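Local atomic coordinates of beta-hexosaminidase LpqI (PDB entry 6GFV), a protein that cleaves terminal beta-1,4-linked N-acetylglucosamine from peptidoglycan fragments, a step in the recycling of the mycobacterial cell wall. Residues R101-T106 and Q110-L115; V197-P200 and D204-G207; L216-P221 and G257-D262; D268-M273 and E284-T289. All coordinates share one frame; numbering follows the deposited sequence.

Contact 1 (R101-T106 and Q110-L115)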
loop_
_atom_site.group_PDB
_atom_site.type_symbol
_atom_site.label_atom_id
_atom_site.label_comp_id
_atom_site.label_asym_id
_atom_site.label_seq_id
_atom_site.Cartn_x
_atom_site.Cartn_y
_atom_site.Cartn_z
ATOM N N ARG A 101 8.667 18.120 -0.626
ATOM C CA ARG A 101 8.625 19.453 -1.226
ATOM C C ARG A 101 9.981 20.125 -1.105
ATOM O O ARG A 101 10.466 20.740 -2.045
ATOM C CB ARG A 101 7.524 20.299 -0.570
ATOM C CG ARG A 101 7.603 21.815 -0.841
ATOM C CD ARG A 101 6.347 22.522 -0.388
ATOM N NE ARG A 101 5.171 22.105 -1.152
ATOM C CZ ARG A 101 3.916 22.337 -0.788
ATOM N NH1 ARG A 101 3.655 22.983 0.338
ATOM N NH2 ARG A 101 2.919 21.919 -1.545
ATOM N N GLU A 102 10.616 19.972 0.047
ATOM C CA GLU A 102 11.948 20.530 0.239
ATOM C C GLU A 102 13.007 19.861 -0.664
ATOM O O GLU A 102 13.863 20.541 -1.232
ATOM C CB GLU A 102 12.340 20.421 1.707
ATOM C CG GLU A 102 13.690 21.012 2.023
ATOM C CD GLU A 102 13.892 21.235 3.507
ATOM O OE1 GLU A 102 13.077 20.723 4.308
ATOM O OE2 GLU A 102 14.873 21.916 3.864
ATOM N N LEU A 103 12.942 18.538 -0.796
ATOM C CA LEU A 103 13.825 17.795 -1.703
ATOM C C LEU A 103 13.808 18.324 -3.134
ATOM O O LEU A 103 14.848 18.622 -3.707
ATOM C CB LEU A 103 13.438 16.319 -1.726
ATOM C CG LEU A 103 13.875 15.419 -0.577
ATOM C CD1 LEU A 103 13.355 14.002 -0.792
ATOM C CD2 LEU A 103 15.383 15.423 -0.482
ATOM N N ALA A 104 12.614 18.434 -3.709
ATOM C CA ALA A 104 12.474 18.845 -5.099
ATOM C C ALA A 104 12.990 20.261 -5.306
ATOM O O ALA A 104 13.317 20.645 -6.418
ATOM C CB ALA A 104 11.008 18.722 -5.553
ATOM N N GLN A 105 13.097 21.026 -4.226
ATOM C CA GLN A 105 13.562 22.406 -4.309
ATOM C C GLN A 105 15.048 22.614 -4.059
ATOM O O GLN A 105 15.595 23.648 -4.425
ATOM C CB GLN A 105 12.785 23.267 -3.326
ATOM C CG GLN A 105 11.418 23.652 -3.850
ATOM C CD GLN A 105 10.579 24.339 -2.812
ATOM O OE1 GLN A 105 11.088 24.806 -1.795
ATOM N NE2 GLN A 105 9.276 24.403 -3.057
ATOM N N THR A 106 15.690 21.647 -3.419
ATOM C CA THR A 106 17.043 21.841 -2.929
ATOM C C THR A 106 18.053 20.791 -3.421
ATOM O O THR A 106 19.250 20.977 -3.235
ATOM C CB THR A 106 17.057 21.867 -1.382
ATOM O OG1 THR A 106 16.521 20.643 -0.867
ATOM C CG2 THR A 106 16.216 23.020 -0.860
ATOM N N GLN A 110 18.819 13.128 -9.507
ATOM C CA GLN A 110 19.767 12.072 -9.214
ATOM C C GLN A 110 20.130 12.023 -7.726
ATOM O O GLN A 110 20.258 10.947 -7.171
ATOM C CB GLN A 110 21.020 12.254 -10.059
ATOM C CG GLN A 110 22.055 11.188 -9.843
ATOM C CD GLN A 110 23.305 11.424 -10.656
ATOM O OE1 GLN A 110 24.086 12.329 -10.370
ATOM N NE2 GLN A 110 23.491 10.625 -11.694
ATOM N N GLN A 111 20.291 13.181 -7.086
ATOM C CA GLN A 111 20.546 13.236 -5.643
ATOM C C GLN A 111 19.368 12.675 -4.856
ATOM O O GLN A 111 19.534 12.104 -3.785
ATOM C CB GLN A 111 20.822 14.667 -5.178
ATOM C CG GLN A 111 22.209 15.229 -5.504
ATOM C CD GLN A 111 22.367 16.673 -5.044
ATOM O OE1 GLN A 111 21.477 17.494 -5.243
ATOM N NE2 GLN A 111 23.497 16.976 -4.403
ATOM N N VAL A 112 18.169 12.829 -5.398
ATOM C CA VAL A 112 17.005 12.287 -4.733
ATOM C C VAL A 112 16.996 10.770 -4.866
ATOM O O VAL A 112 16.646 10.070 -3.924
ATOM C CB VAL A 112 15.703 12.909 -5.279
ATOM C CG1 VAL A 112 14.500 12.126 -4.804
ATOM C CG2 VAL A 112 15.612 14.383 -4.839
ATOM N N ARG A 113 17.400 10.271 -6.031
ATOM C CA ARG A 113 17.573 8.832 -6.224
ATOM C C ARG A 113 18.628 8.278 -5.252
ATOM O O ARG A 113 18.440 7.218 -4.683
ATOM C CB ARG A 113 17.960 8.517 -7.674
ATOM C CG ARG A 113 17.983 7.028 -7.987
ATOM C CD ARG A 113 18.481 6.728 -9.386
ATOM N NE ARG A 113 18.558 5.289 -9.603
ATOM C CZ ARG A 113 18.716 4.715 -10.788
ATOM N NH1 ARG A 113 18.797 5.463 -11.880
ATOM N NH2 ARG A 113 18.774 3.394 -10.887
ATOM N N ASP A 114 19.736 9.002 -5.090
ATOM C CA ASP A 114 20.774 8.668 -4.101
ATOM C C ASP A 114 20.195 8.492 -2.701
ATOM O O ASP A 114 20.451 7.492 -2.041
ATOM C CB ASP A 114 21.858 9.744 -4.040
ATOM C CG ASP A 114 22.687 9.848 -5.314
ATOM O OD1 ASP A 114 22.690 8.917 -6.134
ATOM O OD2 ASP A 114 23.352 10.884 -5.478
ATOM N N LEU A 115 19.419 9.472 -2.254
ATOM C CA LEU A 115 18.917 9.465 -0.889
ATOM C C LEU A 115 17.929 8.333 -0.688
ATOM O O LEU A 115 17.972 7.652 0.333
ATOM C CB LEU A 115 18.270 10.810 -0.518
ATOM C CG LEU A 115 17.629 10.941 0.881
ATOM C CD1 LEU A 115 18.654 10.789 1.987
ATOM C CD2 LEU A 115 16.917 12.260 1.041
HETATM O O HOH W 1 21.525 20.387 -4.934
#

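Contact 2 (V197-P200 and D204-G207)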
loop_
_atom_site.group_PDB
_atom_site.type_symbol
_atom_site.label_atom_id
_atom_site.label_comp_id
_atom_site.label_asym_id
_atom_site.label_seq_id
_atom_site.Cartn_x
_atom_site.Cartn_y
_atom_site.Cartn_z
ATOM N N VAL A 197 -13.839 12.900 1.653
ATOM C CA VAL A 197 -13.098 13.785 0.775
ATOM C C VAL A 197 -13.464 13.561 -0.704
ATOM O O VAL A 197 -13.540 12.422 -1.171
ATOM C CB VAL A 197 -11.580 13.595 0.992
ATOM C CG1 VAL A 197 -10.780 14.334 -0.044
ATOM C CG2 VAL A 197 -11.191 14.051 2.400
ATOM N N THR A 198 -13.691 14.658 -1.424
ATOM C CA THR A 198 -14.007 14.624 -2.847
ATOM C C THR A 198 -12.902 15.268 -3.692
ATOM O O THR A 198 -12.300 16.260 -3.286
ATOM C CB THR A 198 -15.363 15.339 -3.114
ATOM O OG1 THR A 198 -16.409 14.653 -2.424
ATOM C CG2 THR A 198 -15.694 15.414 -4.600
ATOM N N THR A 199 -12.641 14.697 -4.867
ATOM C CA THR A 199 -11.682 15.232 -5.845
ATOM C C THR A 199 -12.337 16.185 -6.869
ATOM O O THR A 199 -13.549 16.276 -6.921
ATOM C CB THR A 199 -11.010 14.088 -6.631
ATOM O OG1 THR A 199 -11.973 13.448 -7.479
ATOM C CG2 THR A 199 -10.388 13.062 -5.701
ATOM N N PRO A 200 -11.527 16.888 -7.682
ATOM C CA PRO A 200 -12.063 17.577 -8.867
ATOM C C PRO A 200 -12.651 16.572 -9.851
ATOM O O PRO A 200 -12.406 15.391 -9.678
ATOM C CB PRO A 200 -10.833 18.280 -9.454
ATOM C CG PRO A 200 -9.903 18.456 -8.271
ATOM C CD PRO A 200 -10.119 17.247 -7.421
ATOM N N ASP A 204 -10.789 16.643 -15.182
ATOM C CA ASP A 204 -9.707 17.458 -14.680
ATOM C C ASP A 204 -8.541 16.571 -14.249
ATOM O O ASP A 204 -7.400 16.885 -14.536
ATOM C CB ASP A 204 -10.184 18.340 -13.528
ATOM C CG ASP A 204 -10.946 19.557 -14.007
ATOM O OD1 ASP A 204 -11.200 19.669 -15.226
ATOM O OD2 ASP A 204 -11.301 20.405 -13.167
ATOM N N LEU A 205 -8.843 15.458 -13.585
ATOM C CA LEU A 205 -7.811 14.547 -13.096
ATOM C C LEU A 205 -6.986 13.979 -14.233
ATOM O O LEU A 205 -5.771 13.964 -14.157
ATOM C CB LEU A 205 -8.427 13.403 -12.293
ATOM C CG LEU A 205 -9.254 13.765 -11.058
ATOM C CD1 LEU A 205 -9.680 12.515 -10.315
ATOM C CD2 LEU A 205 -8.470 14.696 -10.149
ATOM N N VAL A 206 -7.665 13.545 -15.298
ATOM C CA VAL A 206 -7.022 12.900 -16.443
ATOM C C VAL A 206 -5.931 13.772 -17.077
ATOM O O VAL A 206 -4.922 13.265 -17.555
ATOM C CB VAL A 206 -8.060 12.521 -17.531
ATOM C CG1 VAL A 206 -7.368 12.095 -18.813
ATOM C CG2 VAL A 206 -9.003 11.438 -17.036
ATOM N N GLY A 207 -6.126 15.083 -17.054
ATOM C CA GLY A 207 -5.160 16.001 -17.624
ATOM C C GLY A 207 -4.148 16.573 -16.642
ATOM O O GLY A 207 -3.291 17.353 -17.021
#

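Contact 3 (L216-P221 and G257-D262)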
loop_
_atom_site.group_PDB
_atom_site.type_symbol
_atom_site.label_atom_id
_atom_site.label_comp_id
_atom_site.label_asym_id
_atom_site.label_seq_id
_atom_site.Cartn_x
_atom_site.Cartn_y
_atom_site.Cartn_z
ATOM N N LEU A 216 4.757 6.066 -14.483
ATOM C CA LEU A 216 5.346 5.406 -13.308
ATOM C C LEU A 216 4.806 3.990 -13.044
ATOM O O LEU A 216 5.481 3.179 -12.406
ATOM C CB LEU A 216 5.153 6.266 -12.059
ATOM C CG LEU A 216 5.852 7.625 -12.073
ATOM C CD1 LEU A 216 5.771 8.256 -10.702
ATOM C CD2 LEU A 216 7.299 7.510 -12.537
ATOM N N VAL A 217 3.605 3.680 -13.534
ATOM C CA VAL A 217 3.033 2.361 -13.280
ATOM C C VAL A 217 3.710 1.270 -14.102
ATOM O O VAL A 217 3.509 0.092 -13.836
ATOM C CB VAL A 217 1.508 2.306 -13.557
ATOM C CG1 VAL A 217 0.771 3.381 -12.778
ATOM C CG2 VAL A 217 1.220 2.414 -15.053
ATOM N N THR A 218 4.527 1.664 -15.077
ATOM C CA THR A 218 5.186 0.706 -15.959
ATOM C C THR A 218 6.579 0.317 -15.505
ATOM O O THR A 218 7.243 -0.486 -16.163
ATOM C CB THR A 218 5.326 1.252 -17.394
ATOM O OG1 THR A 218 6.205 2.384 -17.400
ATOM C CG2 THR A 218 3.997 1.655 -17.928
ATOM N N GLN A 219 7.039 0.902 -14.404
ATOM C CA GLN A 219 8.409 0.653 -13.965
ATOM C C GLN A 219 8.448 -0.338 -12.800
ATOM O O GLN A 219 8.568 0.050 -11.647
ATOM C CB GLN A 219 9.094 1.987 -13.617
ATOM C CG GLN A 219 9.375 2.847 -14.866
ATOM C CD GLN A 219 9.727 4.300 -14.565
ATOM O OE1 GLN A 219 9.678 4.749 -13.418
ATOM N NE2 GLN A 219 10.091 5.042 -15.603
ATOM N N ALA A 220 8.375 -1.627 -13.123
ATOM C CA ALA A 220 8.215 -2.693 -12.135
ATOM C C ALA A 220 9.528 -3.060 -11.425
ATOM O O ALA A 220 10.602 -2.856 -11.975
ATOM C CB ALA A 220 7.623 -3.932 -12.805
ATOM N N PRO A 221 9.431 -3.594 -10.197
ATOM C CA PRO A 221 8.179 -3.705 -9.439
ATOM C C PRO A 221 7.712 -2.373 -8.806
ATOM O O PRO A 221 8.530 -1.553 -8.404
ATOM C CB PRO A 221 8.510 -4.742 -8.360
ATOM C CG PRO A 221 9.954 -4.717 -8.216
ATOM C CD PRO A 221 10.538 -4.319 -9.548
ATOM N N GLY A 257 -4.980 7.558 -20.434
ATOM C CA GLY A 257 -3.788 7.559 -21.268
ATOM C C GLY A 257 -2.612 6.701 -20.811
ATOM O O GLY A 257 -1.471 7.002 -21.133
ATOM N N ALA A 258 -2.896 5.620 -20.094
ATOM C CA ALA A 258 -1.874 4.745 -19.539
ATOM C C ALA A 258 -1.999 3.315 -20.048
ATOM O O ALA A 258 -3.078 2.878 -20.407
ATOM C CB ALA A 258 -1.961 4.752 -18.023
ATOM N N PRO A 259 -0.886 2.575 -20.066
ATOM C CA PRO A 259 -0.967 1.132 -20.300
ATOM C C PRO A 259 -1.678 0.451 -19.126
ATOM O O PRO A 259 -1.889 1.094 -18.119
ATOM C CB PRO A 259 0.499 0.712 -20.406
ATOM C CG PRO A 259 1.249 1.793 -19.825
ATOM C CD PRO A 259 0.501 3.043 -19.993
ATOM N N PRO A 260 -2.076 -0.817 -19.266
ATOM C CA PRO A 260 -2.784 -1.470 -18.154
ATOM C C PRO A 260 -1.859 -1.739 -16.961
ATOM O O PRO A 260 -0.657 -1.805 -17.179
ATOM C CB PRO A 260 -3.274 -2.786 -18.766
ATOM C CG PRO A 260 -3.077 -2.658 -20.224
ATOM C CD PRO A 260 -1.969 -1.691 -20.441
ATOM N N PHE A 261 -2.405 -1.888 -15.750
ATOM C CA PHE A 261 -1.596 -2.189 -14.558
ATOM C C PHE A 261 -2.014 -3.496 -13.903
ATOM O O PHE A 261 -3.148 -3.630 -13.465
ATOM C CB PHE A 261 -1.683 -1.058 -13.518
ATOM C CG PHE A 261 -0.846 -1.299 -12.286
ATOM C CD1 PHE A 261 0.537 -1.295 -12.354
ATOM C CD2 PHE A 261 -1.444 -1.522 -11.055
ATOM C CE1 PHE A 261 1.309 -1.518 -11.204
ATOM C CE2 PHE A 261 -0.680 -1.750 -9.913
ATOM C CZ PHE A 261 0.693 -1.732 -9.992
ATOM N N ASP A 262 -1.085 -4.444 -13.829
ATOM C CA ASP A 262 -1.360 -5.760 -13.260
ATOM C C ASP A 262 -0.543 -6.039 -11.982
ATOM O O ASP A 262 -0.465 -7.171 -11.531
ATOM C CB ASP A 262 -1.084 -6.846 -14.308
ATOM C CG ASP A 262 -1.699 -8.190 -13.941
ATOM O OD1 ASP A 262 -2.861 -8.220 -13.514
ATOM O OD2 ASP A 262 -1.016 -9.218 -14.068
HETATM O O HOH W 2 1.885 -1.062 -16.432
#

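Contact 4 (D268-M273 and E284-T289)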
loop_
_atom_site.group_PDB
_atom_site.type_symbol
_atom_site.label_atom_id
_atom_site.label_comp_id
_atom_site.label_asym_id
_atom_site.label_seq_id
_atom_site.Cartn_x
_atom_site.Cartn_y
_atom_site.Cartn_z
ATOM N N ASP A 268 -5.925 2.221 1.172
ATOM C CA ASP A 268 -5.445 3.039 2.291
ATOM C C ASP A 268 -6.015 2.448 3.589
ATOM O O ASP A 268 -6.865 1.562 3.546
ATOM C CB ASP A 268 -5.845 4.514 2.107
ATOM C CG ASP A 268 -5.016 5.477 2.967
ATOM O OD1 ASP A 268 -4.284 5.015 3.869
ATOM O OD2 ASP A 268 -5.109 6.701 2.743
ATOM N N ASP A 269 -5.535 2.930 4.734
ATOM C CA ASP A 269 -5.905 2.407 6.061
ATOM C C ASP A 269 -7.408 2.421 6.334
ATOM O O ASP A 269 -8.014 3.479 6.429
ATOM C CB ASP A 269 -5.158 3.205 7.150
ATOM C CG ASP A 269 -5.694 2.952 8.569
ATOM O OD1 ASP A 269 -6.127 1.828 8.879
ATOM O OD2 ASP A 269 -5.676 3.893 9.385
ATOM N N LEU A 270 -7.986 1.234 6.497
ATOM C CA LEU A 270 -9.438 1.041 6.604
ATOM C C LEU A 270 -10.022 1.234 8.002
ATOM O O LEU A 270 -11.242 1.354 8.168
ATOM C CB LEU A 270 -9.811 -0.369 6.119
ATOM C CG LEU A 270 -9.419 -0.698 4.675
ATOM C CD1 LEU A 270 -9.486 -2.179 4.382
ATOM C CD2 LEU A 270 -10.297 0.073 3.690
ATOM N N SER A 271 -9.170 1.233 9.020
ATOM C CA SER A 271 -9.697 1.222 10.365
ATOM C C SER A 271 -9.534 2.588 10.994
ATOM O O SER A 271 -10.486 3.159 11.510
ATOM C CB SER A 271 -9.013 0.142 11.214
ATOM O OG SER A 271 -7.664 0.459 11.443
ATOM N N GLY A 272 -8.324 3.121 10.910
ATOM C CA GLY A 272 -7.994 4.364 11.573
ATOM C C GLY A 272 -8.446 5.623 10.864
ATOM O O GLY A 272 -8.175 6.710 11.342
ATOM N N MET A 273 -9.142 5.502 9.739
ATOM C CA MET A 273 -9.505 6.711 9.005
ATOM C C MET A 273 -11.005 6.889 8.917
ATOM O O MET A 273 -11.718 6.009 8.430
ATOM C CB MET A 273 -8.887 6.698 7.609
ATOM C CG MET A 273 -7.372 6.734 7.649
ATOM S SD MET A 273 -6.588 6.729 6.029
ATOM C CE MET A 273 -6.704 8.455 5.599
ATOM N N GLU A 284 -16.606 -5.210 7.129
ATOM C CA GLU A 284 -17.376 -4.817 5.952
ATOM C C GLU A 284 -16.516 -4.007 4.984
ATOM O O GLU A 284 -16.682 -4.090 3.761
ATOM C CB GLU A 284 -18.617 -4.012 6.341
ATOM C CG GLU A 284 -19.658 -4.809 7.141
ATOM C CD GLU A 284 -20.239 -6.013 6.391
ATOM O OE1 GLU A 284 -20.317 -5.983 5.144
ATOM O OE2 GLU A 284 -20.633 -6.995 7.060
ATOM N N ALA A 285 -15.602 -3.218 5.528
ATOM C CA ALA A 285 -14.716 -2.425 4.692
ATOM C C ALA A 285 -13.749 -3.329 3.925
ATOM O O ALA A 285 -13.497 -3.112 2.743
ATOM C CB ALA A 285 -13.966 -1.412 5.520
ATOM N N VAL A 286 -13.228 -4.349 4.605
ATOM C CA VAL A 286 -12.311 -5.288 3.986
ATOM C C VAL A 286 -12.999 -6.013 2.831
ATOM O O VAL A 286 -12.433 -6.123 1.745
ATOM C CB VAL A 286 -11.757 -6.312 5.017
ATOM C CG1 VAL A 286 -11.072 -7.478 4.313
ATOM C CG2 VAL A 286 -10.804 -5.634 5.971
ATOM N N LEU A 287 -14.220 -6.491 3.064
ATOM C CA LEU A 287 -15.001 -7.149 2.018
ATOM C C LEU A 287 -15.181 -6.238 0.790
ATOM O O LEU A 287 -14.998 -6.670 -0.325
ATOM C CB LEU A 287 -16.370 -7.589 2.556
ATOM C CG LEU A 287 -17.350 -8.264 1.581
ATOM C CD1 LEU A 287 -16.716 -9.413 0.836
ATOM C CD2 LEU A 287 -18.595 -8.755 2.315
ATOM N N ARG A 288 -15.536 -4.981 1.020
ATOM C CA ARG A 288 -15.747 -4.025 -0.060
ATOM C C ARG A 288 -14.504 -3.799 -0.901
ATOM O O ARG A 288 -14.588 -3.768 -2.124
ATOM C CB ARG A 288 -16.232 -2.685 0.500
ATOM C CG ARG A 288 -17.704 -2.669 0.886
ATOM C CD ARG A 288 -18.609 -2.589 -0.331
ATOM N NE ARG A 288 -18.293 -1.448 -1.190
ATOM C CZ ARG A 288 -18.860 -0.249 -1.083
ATOM N NH1 ARG A 288 -19.782 -0.016 -0.153
ATOM N NH2 ARG A 288 -18.511 0.722 -1.912
ATOM N N THR A 289 -13.343 -3.646 -0.256
ATOM C CA THR A 289 -12.147 -3.291 -1.003
ATOM C C THR A 289 -11.672 -4.488 -1.831
ATOM O O THR A 289 -11.229 -4.315 -2.947
ATOM C CB THR A 289 -11.016 -2.748 -0.079
ATOM O OG1 THR A 289 -10.061 -2.024 -0.860
ATOM C CG2 THR A 289 -10.323 -3.858 0.720
#

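Contact 1 (R101-T106 and Q110-L115)
Leu103 and Val112 mark the closest passage of the two helical backbones, their CA atoms 7.0 Å apart, in consecutive helices joined by a tight connection of two residues. Between the helices the contact is wholly apolar. Leu103 presents its CB to Val112, whose CG2 lies 4.3 Å from that CB, a loose van der Waals distance. Farther out, one methyl of each leucine meets the other: Leu103 CD2 and Leu115 CD2 are 3.8 Å apart, and the two side chains cross obliquely. Leu115 reaches this point because its CG stands anti to the backbone N (chi1 177°), which carries the CD2 branch toward the shorter helix. Leucine and valine suit these sites, since Leu103 and Val112 are both buried and have no polar group to satisfy. Helices 100-106 and 109-126 lie between strands 86-87 and 130-131 of the TIM-barrel domain of glycoside hydrolase family 3, and Tyr162 and Tyr166 of helix 156-172 also pack on Val112. At the exposed end a water donates to both Thr106 O and Gln111 OE1, 2.9 Å from each of these atoms. Thr106 also bonds back into the last turn of its own helix: Thr106 OG1 gives a 2.7 Å hydrogen bond to Glu102 O from above the carbonyl plane, while Gln105 N reaches the same oxygen from the opposite face.

Contact 2 (V197-P200 and D204-G207)
The ring of Pro200 offers one face to Leu205, whose CD2 methyl sits over it, 4.1 Å from Pro200 CD. At the edge of the same ring Pro200 CB meets Asp204 CB, also at 4.1 Å, so the aspartate adds its methylene. The proline carbonyl emerges on the side of the ring that Leu205 occupies, and Pro200 O comes within 3.8 Å of Leu205 CG. The leucine thus lies across both ring and carbonyl, its side chain at about a right angle to the proline. Leu205 CD1 then reaches Thr199 OG1 at 3.8 Å. With chi1 68°, Thr199 OG1 stands between its own backbone N and carbonyl carbon, and from there it donates a 3.0 Å hydrogen bond to Pro200 O, tilted 21° from the carbonyl plane. The hydroxyl gives that oxygen a polar partner, though OG1 also lies in a weak bond with Gln230 O. Proline fits as a rigid, hydrocarbon-rich surface, and buried Leu205 packs against its face and also touches Leu210 and Val231. The backbone of Thr199 bonds to Gln230, at the end of the parallel strand 223-230. The arrangement is a short strand-to-helix turn, part of the excursion that follows strand 176-182 in this TIM-barrel fold; the side chain of Thr199 is about 9 Å from that of His181, a substrate-binding residue by similarity.

Contact 3 (L216-P221 and G257-D262)
Phe261 swings its ring toward Val217 by setting CG anti to the backbone N (chi1 -179°), while Thr218 places CG2 anti to its carbonyl carbon (chi1 65° to OG1) and so directs that methyl at Pro259. The backbones come nearest where Val217 CA and Phe261 CA are 6.6 Å apart. Here Val217 O lies at the ring edge, near its plane, 3.6 Å from Phe261 CD1, while Val217 CB comes over the rim of one face, above that same carbon, at 3.9 Å. Valine suits this buried place because its branched CB gives hydrocarbon against the ring. At the exposed end, Thr218 CG2 presses on Pro259 CG at 3.3 Å, tighter than usual van der Waals contact, the side chains crossing at about a right angle. Thr218 OG1 is turned to another task, a hydrogen bond with Thr215 O at the end of the preceding helix. A type I turn from Leu216 to Gln219 presents both residues. The two loops lead into strands 223-230 and 265-267, parallel neighbours of the barrel, so the contact joins adjacent helix-to-strand connections. A water donates to Pro260 O at 2.8 Å and, weakly, to Val217 O. No direct hydrogen bond spans the loops; the aryl C-H edge, probably slightly positive, faces a carbonyl oxygen, so packing and weak electrostatics carry the contact.

Contact 4 (D268-M273 and E284-T289)
The loop that follows barrel strand 265-267 carries Asp268, the catalytic nucleophile by similarity, and Leu270 packs it against helix 282-292. Leu270 CA and Ala285 CA are 6.6 Å apart, a close approach that the small alanine permits, and Leu270 CB touches Ala285 CB at 4.3 Å. The CD1 methyl of the leucine rests between two residues about one turn apart, 4.0 Å from Val286 CG2 and 4.1 Å from Thr289 CG2. With chi1 -59°, Leu270 has CG anti to its carbonyl carbon, which extends the side chain over this surface; against Val286 it runs at about a right angle. Thr289 turns its methyl inward, while its OG1 is hydrogen-bonded to Ser241 O, so a threonine can supply hydrocarbon here without stranding its hydroxyl. All four touching residues are buried. Behind the leucine, the loop is shaped by polar bonds of its own. Asp269 N donates to Asp268 OD1 at 2.6 Å, on the anti side and 32° out of the carboxylate plane, a bond that would restrain the carboxylate's rotation. Asp269 OD1 in turn accepts from Ser271 N at 3.1 Å, from above the carboxylate plane and nearly straight (162°), which makes an Asx turn; Gly272, having no side chain, passes close to the Asp269 carboxylate. The backbone of Leu270 is also bonded to Leu298 of the next strand. An active-site loop at the C-terminal end of a strand, backed by a barrel helix, is characteristic of TIM-barrel glycosidases.

From the N terminus the four contacts follow in series; none nests in or crosses another. Contact 1 closes the two-residue connection between helices 100-106 and 109-126, and contact 2 a similarly short one between strand 197-198 and helix 202-206. Contact 3 closes a longer stretch, with 35 residues between its segments that include strand 223-230 and helix 244-252, and ties neighbouring helix-to-strand loops together. Contact 4 closes a ten-residue connection and holds the nucleophile loop to helix 282-292. Contacts 2 and 3 approach to about 5 Å between nearest atoms without touching. Contacts 1 and 4, with centres 33 Å apart, lie on opposite sides of the chain's centre.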